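Tryptophan--tRNA ligase (Campylobacter jejuni subsp. jejuni, PDB 3TZL) probably catalyses the ATP-dependent attachment of tryptophan to its cognate tRNA, working as a homodimeric class I aminoacyl-tRNA synthetase. Local coordinates at residues S83-V88 with T303-I308. Sequence-based numbering, arbitrary orientation.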
loop_
_atom_site.group_PDB
_atom_site.type_symbol
_atom_site.label_atom_id
_atom_site.label_comp_id
_atom_site.label_asym_id
_atom_site.label_seq_id
_atom_site.Cartn_x
_atom_site.Cartn_y
_atom_site.Cartn_z
ATOM N N SER B 83 9.302 -7.554 -3.429
ATOM C CA SER B 83 7.996 -7.850 -4.009
ATOM C C SER B 83 7.602 -9.333 -4.054
ATOM O O SER B 83 6.489 -9.649 -4.473
ATOM C CB SER B 83 7.951 -7.283 -5.419
ATOM O OG SER B 83 8.820 -8.014 -6.258
ATOM N N ASP B 84 8.477 -10.248 -3.634
ATOM C CA ASP B 84 8.082 -11.657 -3.612
ATOM C C ASP B 84 7.376 -11.969 -2.305
ATOM O O ASP B 84 6.738 -13.012 -2.175
ATOM C CB ASP B 84 9.271 -12.620 -3.780
ATOM C CG ASP B 84 9.792 -12.692 -5.220
ATOM O OD1 ASP B 84 9.048 -12.369 -6.167
ATOM O OD2 ASP B 84 10.965 -13.094 -5.402
ATOM N N VAL B 85 7.527 -11.096 -1.315
ATOM C CA VAL B 85 6.818 -11.291 -0.051
ATOM C C VAL B 85 5.736 -10.230 0.046
ATOM O O VAL B 85 5.965 -9.116 0.519
ATOM C CB VAL B 85 7.773 -11.296 1.160
ATOM C CG1 VAL B 85 7.005 -11.521 2.451
ATOM C CG2 VAL B 85 8.822 -12.380 0.984
ATOM N N LYS B 86 4.555 -10.585 -0.457
ATOM C CA LYS B 86 3.501 -9.606 -0.682
ATOM C C LYS B 86 2.887 -9.086 0.605
ATOM O O LYS B 86 2.254 -8.036 0.592
ATOM C CB LYS B 86 2.396 -10.193 -1.557
ATOM C CG LYS B 86 2.856 -10.789 -2.869
ATOM C CD LYS B 86 3.302 -9.726 -3.827
ATOM C CE LYS B 86 3.363 -10.333 -5.225
ATOM N NZ LYS B 86 4.090 -9.350 -6.061
ATOM N N GLU B 87 3.056 -9.837 1.695
ATOM C CA GLU B 87 2.539 -9.443 3.009
ATOM C C GLU B 87 2.916 -8.012 3.353
ATOM O O GLU B 87 2.147 -7.299 4.004
ATOM C CB GLU B 87 3.056 -10.367 4.118
ATOM C CG GLU B 87 2.342 -11.729 4.197
ATOM C CD GLU B 87 2.732 -12.721 3.080
ATOM O OE1 GLU B 87 3.674 -12.442 2.299
ATOM O OE2 GLU B 87 2.069 -13.780 2.979
ATOM N N VAL B 88 4.086 -7.581 2.893
ATOM C CA VAL B 88 4.548 -6.234 3.221
ATOM C C VAL B 88 3.598 -5.120 2.778
ATOM O O VAL B 88 3.498 -4.093 3.450
ATOM C CB VAL B 88 5.997 -5.957 2.736
ATOM C CG1 VAL B 88 6.043 -5.677 1.221
ATOM C CG2 VAL B 88 6.574 -4.802 3.533
ATOM N N THR B 303 11.109 -17.843 0.592
ATOM C CA THR B 303 10.369 -18.782 1.438
ATOM C C THR B 303 10.737 -18.638 2.906
ATOM O O THR B 303 9.901 -18.846 3.788
ATOM C CB THR B 303 10.552 -20.277 1.037
ATOM O OG1 THR B 303 11.862 -20.732 1.411
ATOM C CG2 THR B 303 10.314 -20.482 -0.452
ATOM N N LYS B 304 11.991 -18.297 3.170
ATOM C CA LYS B 304 12.441 -18.137 4.546
ATOM C C LYS B 304 11.864 -16.850 5.138
ATOM O O LYS B 304 11.415 -16.827 6.285
ATOM C CB LYS B 304 13.971 -18.149 4.618
ATOM C CG LYS B 304 14.579 -19.529 4.314
ATOM C CD LYS B 304 16.043 -19.623 4.753
ATOM C CE LYS B 304 16.979 -18.838 3.814
ATOM N NZ LYS B 304 18.387 -18.939 4.314
ATOM N N ALA B 305 11.859 -15.784 4.343
ATOM C CA ALA B 305 11.334 -14.511 4.809
ATOM C C ALA B 305 9.811 -14.584 4.921
ATOM O O ALA B 305 9.243 -14.093 5.890
ATOM C CB ALA B 305 11.751 -13.385 3.883
ATOM N N ARG B 306 9.164 -15.206 3.931
ATOM C CA ARG B 306 7.698 -15.325 3.893
ATOM C C ARG B 306 7.136 -16.096 5.097
ATOM O O ARG B 306 6.065 -15.780 5.594
ATOM C CB ARG B 306 7.244 -15.961 2.569
ATOM C CG ARG B 306 5.770 -16.297 2.448
ATOM C CD ARG B 306 5.450 -16.964 1.094
ATOM N NE ARG B 306 5.911 -16.160 -0.043
ATOM C CZ ARG B 306 6.843 -16.560 -0.907
ATOM N NH1 ARG B 306 7.222 -15.771 -1.908
ATOM N NH2 ARG B 306 7.400 -17.749 -0.765
ATOM N N LYS B 307 7.862 -17.095 5.574
ATOM C CA LYS B 307 7.378 -17.869 6.714
ATOM C C LYS B 307 7.299 -16.963 7.921
ATOM O O LYS B 307 6.370 -17.041 8.707
ATOM C CB LYS B 307 8.305 -19.037 7.024
ATOM C CG LYS B 307 7.923 -19.844 8.274
ATOM C CD LYS B 307 8.944 -20.946 8.471
ATOM C CE LYS B 307 8.723 -21.753 9.745
ATOM N NZ LYS B 307 7.565 -22.672 9.638
ATOM N N ILE B 308 8.285 -16.088 8.047
ATOM C CA ILE B 308 8.340 -15.161 9.159
ATOM C C ILE B 308 7.253 -14.112 9.005
ATOM O O ILE B 308 6.553 -13.791 9.971
ATOM C CB ILE B 308 9.725 -14.522 9.250
ATOM C CG1 ILE B 308 10.715 -15.566 9.771
ATOM C CG2 ILE B 308 9.710 -13.315 10.178
ATOM C CD1 ILE B 308 12.161 -15.161 9.628
HETATM O O HOH W 1 4.128 -13.738 -0.365
#
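Arg306 reaches from the helix 291-320 to the backbone of the turn at Asp84, and its NH1 donates a hydrogen bond of 2.8 Å to Asp84 O. The N-H...O angle is 157°; the carbonyl oxygen lies close to the guanidinium plane, whereas NH1 sits above the carbonyl plane. CG is anti to the backbone N (chi1 173°), and a bend at chi3 (-54°) turns the long chain's guanidinium edge onto the turn. Arg306 NE, a second donor on that edge, gives a 3.0 Å bond to a water, a pairing that suits arginine. This water also accepts from Lys86 N and donates to Asp84 O and to Glu87 OE1, so the carboxylate of Glu87 meets the guanidinium through it; the opposite charges probably add a longer-range attraction. The turn links strand 78-81, an outer strand of the class I Rossmann-fold sheet, to helix 87-96, while the C-terminal helix packs against both turn and strand. Next to these polar contacts, buried, beta-branched Val85 presents both apolar methyls to that helix: CG1 is 4.1 Å from Arg306 CA, and CG2 is 4.2 Å from Ala305 CB. Ala305, its CB directed toward the turn, is short enough to leave room for the valine methyl, and both residues also touch Trp80.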